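Long-range contacts in plu4264 (Photorhabdus luminescens subsp. laumondii, PDB 4MV2), which is of unknown function but has a cupin fold and binds a metal ion, nickel in this crystal: residues M8-M13 and W38-R42; E16-D20 and K46-H50; Y55-I61 and H101-W107. All coordinates share one frame; numbering follows the deposited sequence. Where two conformers were deposited one is given.

Contact 1 of 3, residues M8-M13 and W38-R42; sequences MDWDSM and WCIVR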
loop_
_atom_site.group_PDB
_atom_site.type_symbol
_atom_site.label_atom_id
_atom_site.label_comp_id
_atom_site.label_asym_id
_atom_site.label_seq_id
_atom_site.Cartn_x
_atom_site.Cartn_y
_atom_site.Cartn_z
HETATM N N MSE A 8 1.881 -14.103 -3.357
HETATM C CA MSE A 8 1.010 -14.308 -2.217
HETATM C C MSE A 8 0.660 -15.762 -2.030
HETATM O O MSE A 8 0.227 -16.424 -2.970
HETATM C CB MSE A 8 -0.260 -13.511 -2.372
HETATM C CG MSE A 8 -1.296 -13.715 -1.276
HETATM SE SE MSE A 8 -0.690 -13.239 0.532
HETATM C CE MSE A 8 -0.892 -11.310 0.281
ATOM N N ASP A 9 0.844 -16.258 -0.821
ATOM C CA ASP A 9 0.344 -17.577 -0.438
ATOM C C ASP A 9 -0.747 -17.314 0.595
ATOM O O ASP A 9 -0.442 -17.007 1.740
ATOM C CB ASP A 9 1.504 -18.389 0.140
ATOM C CG ASP A 9 1.069 -19.714 0.683
ATOM O OD1 ASP A 9 -0.148 -20.022 0.623
ATOM O OD2 ASP A 9 1.951 -20.470 1.158
ATOM N N TRP A 10 -2.011 -17.378 0.189
ATOM C CA TRP A 10 -3.083 -17.015 1.134
ATOM C C TRP A 10 -3.145 -17.915 2.374
ATOM O O TRP A 10 -3.466 -17.442 3.510
ATOM C CB TRP A 10 -4.453 -17.008 0.451
ATOM C CG TRP A 10 -4.522 -16.150 -0.770
ATOM C CD1 TRP A 10 -4.578 -16.589 -2.045
ATOM C CD2 TRP A 10 -4.575 -14.718 -0.838
ATOM N NE1 TRP A 10 -4.702 -15.525 -2.913
ATOM C CE2 TRP A 10 -4.686 -14.367 -2.187
ATOM C CE3 TRP A 10 -4.530 -13.688 0.121
ATOM C CZ2 TRP A 10 -4.755 -13.065 -2.608
ATOM C CZ3 TRP A 10 -4.626 -12.412 -0.311
ATOM C CH2 TRP A 10 -4.722 -12.109 -1.651
ATOM N N ASP A 11 -2.713 -19.160 2.215
ATOM C CA ASP A 11 -2.738 -20.101 3.318
ATOM C C ASP A 11 -1.617 -19.826 4.333
ATOM O O ASP A 11 -1.671 -20.330 5.448
ATOM C CB ASP A 11 -2.592 -21.516 2.792
ATOM C CG ASP A 11 -2.740 -22.553 3.878
ATOM O OD1 ASP A 11 -3.820 -22.596 4.499
ATOM O OD2 ASP A 11 -1.818 -23.366 4.080
ATOM N N SER A 12 -0.630 -19.017 3.949
ATOM C CA SER A 12 0.498 -18.654 4.831
ATOM C C SER A 12 0.187 -17.497 5.765
ATOM O O SER A 12 1.000 -17.124 6.598
ATOM C CB SER A 12 1.755 -18.286 3.999
ATOM O OG SER A 12 1.635 -16.995 3.356
HETATM N N MSE A 13 -0.991 -16.904 5.644
HETATM C CA MSE A 13 -1.337 -15.730 6.455
HETATM C C MSE A 13 -1.364 -16.132 7.933
HETATM O O MSE A 13 -1.696 -17.253 8.291
HETATM C CB MSE A 13 -2.685 -15.181 6.038
HETATM C CG MSE A 13 -2.614 -14.525 4.634
HETATM SE SE MSE A 13 -4.297 -13.843 4.087
HETATM C CE MSE A 13 -3.726 -12.113 3.505
ATOM N N TRP A 38 -0.909 -6.970 4.272
ATOM C CA TRP A 38 -2.165 -7.266 3.575
ATOM C C TRP A 38 -3.077 -7.969 4.586
ATOM O O TRP A 38 -2.706 -9.004 5.143
ATOM C CB TRP A 38 -1.932 -8.198 2.376
ATOM C CG TRP A 38 -3.132 -8.400 1.485
ATOM C CD1 TRP A 38 -4.347 -8.970 1.823
ATOM C CD2 TRP A 38 -3.233 -8.046 0.111
ATOM N NE1 TRP A 38 -5.165 -8.990 0.730
ATOM C CE2 TRP A 38 -4.516 -8.415 -0.325
ATOM C CE3 TRP A 38 -2.355 -7.445 -0.792
ATOM C CZ2 TRP A 38 -4.936 -8.227 -1.628
ATOM C CZ3 TRP A 38 -2.760 -7.239 -2.070
ATOM C CH2 TRP A 38 -4.043 -7.640 -2.498
ATOM N N CYS A 39 -4.284 -7.440 4.772
ATOM C CA CYS A 39 -5.206 -7.933 5.786
ATOM C C CYS A 39 -6.540 -8.311 5.166
ATOM O O CYS A 39 -7.048 -7.638 4.272
ATOM C CB CYS A 39 -5.468 -6.822 6.793
ATOM S SG CYS A 39 -3.990 -6.289 7.699
ATOM N N ILE A 40 -7.096 -9.386 5.689
ATOM C CA ILE A 40 -8.421 -9.853 5.300
ATOM C C ILE A 40 -9.264 -10.027 6.528
ATOM O O ILE A 40 -8.909 -10.755 7.469
ATOM C CB ILE A 40 -8.412 -11.192 4.518
ATOM C CG1 ILE A 40 -7.511 -11.130 3.298
ATOM C CG2 ILE A 40 -9.859 -11.519 4.115
ATOM C CD1 ILE A 40 -7.339 -12.487 2.612
ATOM N N VAL A 41 -10.381 -9.311 6.532
ATOM C CA VAL A 41 -11.428 -9.504 7.549
ATOM C C VAL A 41 -12.451 -10.430 6.916
ATOM O O VAL A 41 -13.080 -10.088 5.916
ATOM C CB VAL A 41 -12.028 -8.190 8.063
ATOM C CG1 VAL A 41 -13.069 -8.489 9.162
ATOM C CG2 VAL A 41 -10.948 -7.259 8.610
ATOM N N ARG A 42 -12.594 -11.615 7.486
ATOM C CA ARG A 42 -13.403 -12.671 6.887
ATOM C C ARG A 42 -14.885 -12.310 6.964
ATOM O O ARG A 42 -15.293 -11.458 7.752
ATOM C CB ARG A 42 -13.091 -13.983 7.591
ATOM C CG ARG A 42 -11.646 -14.424 7.411
ATOM C CD ARG A 42 -11.296 -14.651 5.961
ATOM N NE ARG A 42 -9.919 -15.105 5.788
ATOM C CZ ARG A 42 -9.369 -15.358 4.620
ATOM N NH1 ARG A 42 -10.060 -15.187 3.504
ATOM N NH2 ARG A 42 -8.097 -15.770 4.555
#
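Trp-10 drives one edge of its six-membered ring at a face of Trp-38, an edge-to-face (T-shaped) pair with planes at 70°; CZ3 of Trp-10 stands 3.6 Å from NE1 of Trp-38. Beside it, the methyl CE of Met-8, a selenomethionine, lies off-centre over the same indole, 4.2 Å from the centroid of the five-membered ring, in a CH-pi contact. With CG anti to the backbone N (chi1 176°), Met-8 lays CG over the centre of the Trp-10 ring, 3.3 Å above its plane, and the bends at chi2 and chi3 carry CE across to Trp-38. Met-13, also a selenomethionine, completes the tight part: its CE reaches CD1 of Trp-38 at 3.6 Å, and its SE meets CD1 of Ile-40 at 3.6 Å. No hydrogen bond crosses between the segments. The looser side lies toward Arg-42, whose NH2 comes only within 4.3 Å of SE of Met-13, while Asp-9, Asp-11 and Ser-12 are exposed. There Ser-12 OG and N both bond to the carbonyl oxygen of Asp-9, tying up the short 3-10 turn. Arg-42 itself forms salt bridges with Asp-20 and Asp-99, and Trp-38 NE1 is hydrogen-bonded to His-101. The loop between strands 5-6 and 14-16 thus packs on strand 35-41, which runs between strands 19-23 and 100-107, and Met-8 N reaches Asp-80 of the second subunit.

Contact 2 of 3, residues E16-D20 and K46-H50; sequences EYDLD and KSFRH. With NI (nickel (II) ion), chain C.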
loop_
_atom_site.group_PDB
_atom_site.type_symbol
_atom_site.label_atom_id
_atom_site.label_comp_id
_atom_site.label_asym_id
_atom_site.label_seq_id
_atom_site.Cartn_x
_atom_site.Cartn_y
_atom_site.Cartn_z
ATOM N N GLU A 16 -3.982 -12.630 13.329
ATOM C CA GLU A 16 -3.671 -11.730 14.420
ATOM C C GLU A 16 -4.626 -10.551 14.362
ATOM O O GLU A 16 -5.145 -10.215 13.304
ATOM C CB GLU A 16 -2.206 -11.292 14.381
ATOM C CG GLU A 16 -1.793 -10.636 13.104
ATOM C CD GLU A 16 -0.378 -10.072 13.179
ATOM O OE1 GLU A 16 -0.049 -9.419 14.183
ATOM O OE2 GLU A 16 0.412 -10.263 12.232
ATOM N N TYR A 17 -4.906 -9.954 15.511
ATOM C CA TYR A 17 -5.884 -8.875 15.587
ATOM C C TYR A 17 -7.228 -9.311 15.023
ATOM O O TYR A 17 -7.958 -8.496 14.484
ATOM C CB TYR A 17 -5.362 -7.601 14.884
ATOM C CG TYR A 17 -4.172 -7.013 15.613
ATOM C CD1 TYR A 17 -4.347 -6.192 16.714
ATOM C CD2 TYR A 17 -2.877 -7.304 15.220
ATOM C CE1 TYR A 17 -3.260 -5.657 17.400
ATOM C CE2 TYR A 17 -1.783 -6.769 15.896
ATOM C CZ TYR A 17 -1.986 -5.948 16.977
ATOM O OH TYR A 17 -0.912 -5.416 17.668
ATOM N N ASP A 18 -7.515 -10.607 15.154
ATOM C CA ASP A 18 -8.772 -11.198 14.740
ATOM C C ASP A 18 -9.011 -11.068 13.235
ATOM O O ASP A 18 -10.162 -11.102 12.755
ATOM C CB ASP A 18 -9.938 -10.618 15.544
ATOM C CG ASP A 18 -9.824 -10.922 17.027
ATOM O OD1 ASP A 18 -9.161 -11.904 17.418
ATOM O OD2 ASP A 18 -10.404 -10.164 17.799
ATOM N N LEU A 19 -7.933 -10.937 12.473
ATOM C CA LEU A 19 -7.996 -10.974 11.020
ATOM C C LEU A 19 -6.824 -11.794 10.496
ATOM O O LEU A 19 -6.007 -12.251 11.273
ATOM C CB LEU A 19 -8.057 -9.541 10.471
ATOM C CG LEU A 19 -6.911 -8.579 10.780
ATOM C CD1 LEU A 19 -5.549 -8.974 10.192
ATOM C CD2 LEU A 19 -7.314 -7.187 10.302
ATOM N N ASP A 20 -6.796 -12.018 9.191
ATOM C CA ASP A 20 -5.739 -12.788 8.569
ATOM C C ASP A 20 -4.805 -11.832 7.856
ATOM O O ASP A 20 -5.246 -11.005 7.035
ATOM C CB ASP A 20 -6.328 -13.798 7.584
ATOM C CG ASP A 20 -6.996 -14.933 8.285
ATOM O OD1 ASP A 20 -6.581 -15.253 9.436
ATOM O OD2 ASP A 20 -7.996 -15.476 7.761
ATOM N N LYS A 46 -15.318 -9.271 12.664
ATOM C CA LYS A 46 -14.711 -7.948 12.906
ATOM C C LYS A 46 -13.320 -8.115 13.464
ATOM O O LYS A 46 -13.021 -9.115 14.105
ATOM C CB LYS A 46 -15.575 -7.120 13.858
ATOM C CG LYS A 46 -15.721 -7.730 15.229
ATOM C CD LYS A 46 -16.207 -6.733 16.239
ATOM C CE LYS A 46 -15.071 -6.024 17.005
ATOM N NZ LYS A 46 -14.315 -6.928 17.978
ATOM N N SER A 47 -12.473 -7.102 13.268
ATOM C CA SER A 47 -11.084 -7.186 13.780
ATOM C C SER A 47 -10.954 -6.645 15.198
ATOM O O SER A 47 -11.887 -6.084 15.741
ATOM C CB SER A 47 -10.117 -6.494 12.841
ATOM O OG SER A 47 -10.321 -5.094 12.858
ATOM N N PHE A 48 -9.767 -6.810 15.787
ATOM C CA PHE A 48 -9.507 -6.470 17.187
ATOM C C PHE A 48 -9.260 -4.987 17.369
ATOM O O PHE A 48 -8.439 -4.424 16.724
ATOM C CB PHE A 48 -8.270 -7.253 17.655
ATOM C CG PHE A 48 -7.822 -6.912 19.023
ATOM C CD1 PHE A 48 -8.383 -7.548 20.108
ATOM C CD2 PHE A 48 -6.810 -5.965 19.241
ATOM C CE1 PHE A 48 -7.952 -7.242 21.409
ATOM C CE2 PHE A 48 -6.380 -5.656 20.536
ATOM C CZ PHE A 48 -6.952 -6.300 21.607
ATOM N N ARG A 49 -9.976 -4.366 18.288
ATOM C CA ARG A 49 -9.888 -2.908 18.452
ATOM C C ARG A 49 -8.608 -2.528 19.185
ATOM O O ARG A 49 -8.280 -3.123 20.235
ATOM C CB ARG A 49 -11.153 -2.413 19.179
ATOM C CG ARG A 49 -11.226 -0.898 19.381
ATOM C CD ARG A 49 -12.613 -0.508 19.916
ATOM N NE ARG A 49 -12.785 0.921 20.258
ATOM C CZ ARG A 49 -12.639 1.465 21.481
ATOM N NH1 ARG A 49 -12.298 0.727 22.539
ATOM N NH2 ARG A 49 -12.839 2.772 21.659
ATOM N N HIS A 50 -7.832 -1.591 18.619
ATOM C CA HIS A 50 -6.663 -1.109 19.363
ATOM C C HIS A 50 -6.378 0.326 19.032
ATOM O O HIS A 50 -7.046 0.938 18.177
ATOM C CB HIS A 50 -5.437 -1.986 19.054
ATOM C CG HIS A 50 -4.795 -1.771 17.702
ATOM N ND1 HIS A 50 -3.576 -2.339 17.382
ATOM C CD2 HIS A 50 -5.164 -1.050 16.613
ATOM C CE1 HIS A 50 -3.243 -2.010 16.145
ATOM N NE2 HIS A 50 -4.188 -1.225 15.654
HETATM NI NI NI C . -3.672 -0.012 14.006
HETATM O O HOH W 1 -2.130 -3.425 19.625
HETATM O O HOH W 2 -12.549 -12.061 13.774
HETATM O O HOH W 3 -12.818 -9.412 16.893
HETATM O O HOH W 4 -4.559 -1.306 12.647
HETATM O O HOH W 5 -1.941 -1.240 13.536
#
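Tyr-17 and Asp-18 occupy the corner of a type I' beta turn from Glu-16 to Leu-19, both with left-handed backbone angles, and this turn meets the irregular segment 46-50 through one backbone bond. Phe-48 N donates to Tyr-17 O at 2.8 Å, from 54° out of the carbonyl plane. Tyr-17, Phe-48 and His-50 form an aromatic cluster. CD2 of Phe-48 comes to the edge of the Tyr-17 ring, 3.5 Å from CD1, whereas CE1 of Tyr-17 lies 3.3 Å from ND1 of His-50, the two planes inclined at 65°. A chi1 of 75° turns the His-50 ring so that ND1 faces Tyr-17 while NE2 binds nickel at 2.1 Å; ND1 donates to a water that also bonds Tyr-17 OH. This second-shell link probably steadies the imidazole's rotation. On the Asp-18 side of the turn, two waters bridge Asp-18 to Lys-46 O, one through Asp-18 OD2 and the other through its carbonyl. Leu-19 CD2 packs on Ser-47 CB at 3.8 Å. His-52, Glu-56 and His-90 complete the protein ligands of the metal. Ser-47 and His-50 pair by backbone with strand 90-94, while strand 19-23 lies against strand 35-41, so the contact between turn and loop joins the two sheets.

Contact 3 of 3, residues Y55-I61 and H101-W107; sequences YELFIVI and HFYTIWW. With NI (nickel (II) ion), chain C.
Glu-56 binds nickel through OE1 at 2.1 Å, while its other oxygen, OE2, accepts a hydrogen bond from Thr-104 OG1 at 2.6 Å on the anti lone pair. A metal-bound water also donates to OE2. Thr-104 is thus a second-shell residue, and with both carboxylate oxygens held the group's rotation is probably fixed. The chain of Glu-56 reaches the metal by extension, CG anti to the backbone N (chi1 -171°) and CD anti in turn. Beneath it, paired backbone bonds join Tyr-55 with Trp-107, Leu-57 with Ile-105 and Ile-59 with Tyr-103; Ile-61 N adds a further bond to His-101 O. The straightest, Ile-59 N to Tyr-103 O, has an N-H...O angle of 171°. These antiparallel strands belong to the six-stranded sheet of the cupin beta-barrel, with His-50, His-52 and His-90 supplying the other protein ligands. On the face that carries Glu-56, Phe-102 sets CE2 3.6 Å above the centre of the Phe-58 ring; the two side chains run the same way with planes at 42°, and Thr-104 OG1 lies at the Phe-58 edge. Contacts on the other face are mostly apolar. Tyr-55 CB sits over the Trp-107 indole, 3.5 Å from the centroid of the five-membered ring, and the two aromatic planes are nearly parallel but slid apart. Ile-59 CD1 meets Ile-105 CD1 at 4.0 Å, and CD1 of Ile-61 lies 4.0 Å from Tyr-103 CB. This face meets the second subunit: Trp-107 NE1 hydrogen-bonds to O of that subunit's Asn-31, and Ile-105 packs on its Ile-105.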
loop_
_atom_site.group_PDB
_atom_site.type_symbol
_atom_site.label_atom_id
_atom_site.label_comp_id
_atom_site.label_asym_id
_atom_site.label_seq_id
_atom_site.Cartn_x
_atom_site.Cartn_y
_atom_site.Cartn_z
ATOM N N TYR A 55 1.642 6.245 13.286
ATOM C CA TYR A 55 0.813 6.639 12.144
ATOM C C TYR A 55 0.418 5.405 11.366
ATOM O O TYR A 55 1.160 4.440 11.323
ATOM C CB TYR A 55 1.599 7.543 11.192
ATOM C CG TYR A 55 1.983 8.877 11.813
ATOM C CD1 TYR A 55 3.148 9.031 12.540
ATOM C CD2 TYR A 55 1.148 9.968 11.679
ATOM C CE1 TYR A 55 3.457 10.262 13.135
ATOM C CE2 TYR A 55 1.432 11.183 12.237
ATOM C CZ TYR A 55 2.600 11.334 12.964
ATOM O OH TYR A 55 2.895 12.556 13.544
ATOM N N GLU A 56 -0.756 5.446 10.753
ATOM C CA GLU A 56 -1.260 4.304 9.993
ATOM C C GLU A 56 -2.229 4.788 8.926
ATOM O O GLU A 56 -2.976 5.741 9.134
ATOM C CB GLU A 56 -1.924 3.305 10.946
ATOM C CG GLU A 56 -2.303 1.963 10.276
ATOM C CD GLU A 56 -2.737 0.908 11.254
ATOM O OE1 GLU A 56 -3.002 1.239 12.429
ATOM O OE2 GLU A 56 -2.850 -0.251 10.836
ATOM N N LEU A 57 -2.133 4.136 7.755
ATOM C CA LEU A 57 -2.931 4.332 6.510
ATOM C C LEU A 57 -3.558 2.980 6.116
ATOM O O LEU A 57 -2.853 1.987 6.111
ATOM C CB LEU A 57 -2.016 4.775 5.315
ATOM C CG LEU A 57 -2.689 4.963 3.949
ATOM C CD1 LEU A 57 -3.596 6.220 4.096
ATOM C CD2 LEU A 57 -1.626 5.138 2.910
ATOM N N PHE A 58 -4.851 2.939 5.796
ATOM C CA PHE A 58 -5.432 1.762 5.150
ATOM C C PHE A 58 -5.717 2.120 3.691
ATOM O O PHE A 58 -6.310 3.165 3.386
ATOM C CB PHE A 58 -6.796 1.379 5.752
ATOM C CG PHE A 58 -6.796 0.866 7.172
ATOM C CD1 PHE A 58 -5.640 0.607 7.893
ATOM C CD2 PHE A 58 -8.017 0.619 7.767
ATOM C CE1 PHE A 58 -5.715 0.132 9.181
ATOM C CE2 PHE A 58 -8.079 0.134 9.045
ATOM C CZ PHE A 58 -6.941 -0.109 9.736
ATOM N N ILE A 59 -5.382 1.197 2.810
ATOM C CA ILE A 59 -5.698 1.233 1.390
ATOM C C ILE A 59 -6.702 0.086 1.204
ATOM O O ILE A 59 -6.367 -1.086 1.360
ATOM C CB ILE A 59 -4.428 0.978 0.530
ATOM C CG1 ILE A 59 -3.366 2.038 0.799
ATOM C CG2 ILE A 59 -4.773 0.893 -0.939
ATOM C CD1 ILE A 59 -1.981 1.589 0.381
ATOM N N VAL A 60 -7.933 0.446 0.864
ATOM C CA VAL A 60 -8.987 -0.565 0.784
ATOM C C VAL A 60 -8.921 -1.236 -0.578
ATOM O O VAL A 60 -8.961 -0.554 -1.617
ATOM C CB VAL A 60 -10.360 0.032 1.084
ATOM C CG1 VAL A 60 -11.417 -1.048 0.980
ATOM C CG2 VAL A 60 -10.373 0.671 2.461
ATOM N N ILE A 61 -8.835 -2.559 -0.575
ATOM C CA ILE A 61 -8.555 -3.326 -1.782
ATOM C C ILE A 61 -9.785 -3.974 -2.382
ATOM O O ILE A 61 -9.937 -3.929 -3.600
ATOM C CB ILE A 61 -7.418 -4.351 -1.471
ATOM C CG1 ILE A 61 -6.098 -3.597 -1.303
ATOM C CG2 ILE A 61 -7.361 -5.487 -2.479
ATOM C CD1 ILE A 61 -4.968 -4.438 -0.868
ATOM N N HIS A 101 -10.694 -6.998 2.022
ATOM C CA HIS A 101 -9.253 -6.884 1.925
ATOM C C HIS A 101 -8.813 -5.431 2.030
ATOM O O HIS A 101 -9.387 -4.545 1.378
ATOM C CB HIS A 101 -8.750 -7.363 0.559
ATOM C CG HIS A 101 -9.012 -8.786 0.226
ATOM N ND1 HIS A 101 -7.983 -9.687 0.092
ATOM C CD2 HIS A 101 -10.161 -9.457 -0.064
ATOM C CE1 HIS A 101 -8.483 -10.851 -0.269
ATOM N NE2 HIS A 101 -9.801 -10.731 -0.392
ATOM N N PHE A 102 -7.734 -5.200 2.770
ATOM C CA PHE A 102 -7.108 -3.872 2.794
ATOM C C PHE A 102 -5.632 -4.048 3.074
ATOM O O PHE A 102 -5.222 -5.061 3.640
ATOM C CB PHE A 102 -7.789 -2.950 3.841
ATOM C CG PHE A 102 -7.608 -3.360 5.271
ATOM C CD1 PHE A 102 -8.411 -4.319 5.849
ATOM C CD2 PHE A 102 -6.689 -2.700 6.077
ATOM C CE1 PHE A 102 -8.265 -4.646 7.178
ATOM C CE2 PHE A 102 -6.549 -3.045 7.373
ATOM C CZ PHE A 102 -7.352 -4.014 7.924
ATOM N N TYR A 103 -4.833 -3.054 2.693
ATOM C CA TYR A 103 -3.424 -3.000 3.023
ATOM C C TYR A 103 -3.246 -1.915 4.055
ATOM O O TYR A 103 -3.768 -0.834 3.905
ATOM C CB TYR A 103 -2.554 -2.737 1.758
ATOM C CG TYR A 103 -1.172 -3.316 1.913
ATOM C CD1 TYR A 103 -0.901 -4.600 1.529
ATOM C CD2 TYR A 103 -0.142 -2.605 2.528
ATOM C CE1 TYR A 103 0.350 -5.209 1.744
ATOM C CE2 TYR A 103 1.090 -3.175 2.749
ATOM C CZ TYR A 103 1.327 -4.486 2.394
ATOM O OH TYR A 103 2.551 -5.019 2.664
ATOM N N THR A 104 -2.515 -2.217 5.113
ATOM C CA THR A 104 -2.166 -1.200 6.105
ATOM C C THR A 104 -0.674 -0.912 6.013
ATOM O O THR A 104 0.137 -1.794 5.819
ATOM C CB THR A 104 -2.557 -1.567 7.526
ATOM O OG1 THR A 104 -2.100 -0.522 8.354
ATOM C CG2 THR A 104 -1.999 -2.889 7.985
ATOM N N ILE A 105 -0.353 0.366 6.111
ATOM C CA ILE A 105 1.005 0.865 6.198
ATOM C C ILE A 105 1.091 1.704 7.463
ATOM O O ILE A 105 0.287 2.579 7.671
ATOM C CB ILE A 105 1.389 1.704 4.957
ATOM C CG1 ILE A 105 1.298 0.842 3.695
ATOM C CG2 ILE A 105 2.778 2.309 5.136
ATOM C CD1 ILE A 105 1.509 1.604 2.421
ATOM N N TRP A 106 2.100 1.446 8.289
ATOM C CA TRP A 106 2.279 2.168 9.553
ATOM C C TRP A 106 3.716 2.652 9.669
ATOM O O TRP A 106 4.628 2.067 9.096
ATOM C CB TRP A 106 1.864 1.296 10.741
ATOM C CG TRP A 106 2.692 0.088 10.984
ATOM C CD1 TRP A 106 3.792 0.006 11.769
ATOM C CD2 TRP A 106 2.463 -1.235 10.486
ATOM N NE1 TRP A 106 4.280 -1.253 11.775
ATOM C CE2 TRP A 106 3.471 -2.049 11.014
ATOM C CE3 TRP A 106 1.497 -1.808 9.661
ATOM C CZ2 TRP A 106 3.560 -3.398 10.736
ATOM C CZ3 TRP A 106 1.591 -3.144 9.385
ATOM C CH2 TRP A 106 2.620 -3.928 9.922
ATOM N N TRP A 107 3.908 3.735 10.405
ATOM C CA TRP A 107 5.227 4.373 10.485
ATOM C C TRP A 107 5.266 5.289 11.682
ATOM O O TRP A 107 4.238 5.697 12.210
ATOM C CB TRP A 107 5.587 5.147 9.193
ATOM C CG TRP A 107 4.716 6.338 8.930
ATOM C CD1 TRP A 107 5.005 7.646 9.221
ATOM C CD2 TRP A 107 3.402 6.344 8.314
ATOM N NE1 TRP A 107 3.980 8.449 8.841
ATOM C CE2 TRP A 107 2.981 7.691 8.274
ATOM C CE3 TRP A 107 2.536 5.347 7.825
ATOM C CZ2 TRP A 107 1.730 8.071 7.775
ATOM C CZ3 TRP A 107 1.305 5.740 7.308
ATOM C CH2 TRP A 107 0.910 7.074 7.307
HETATM NI NI NI C . -3.672 -0.012 14.006
HETATM O O HOH W 4 -4.559 -1.306 12.647
HETATM O O HOH W 5 -1.941 -1.240 13.536
#

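The three contacts lie about 13 to 14 Å apart, centre to centre, and all reach the six-stranded antiparallel sheet, in which strands 19-23, 35-41, 100-107 and 55-62 are successive neighbours. Along the chain, contacts 1 and 2 interlock, their segments alternating, and both close before contact 3 opens. Backbone pairing joins contact 1 to contact 2 (Ile-40 with Asp-20) and to contact 3 (Cys-39 with Phe-102), while Leu-19 packs on Phe-102 between contacts 2 and 3. The nickel ion and two of its waters belong to both of these; the metal ties loop 46-50 to the start of strand 55-62, ligands close in sequence, with His-90 the remote one. Contacts 1 and 3 also meet the second subunit.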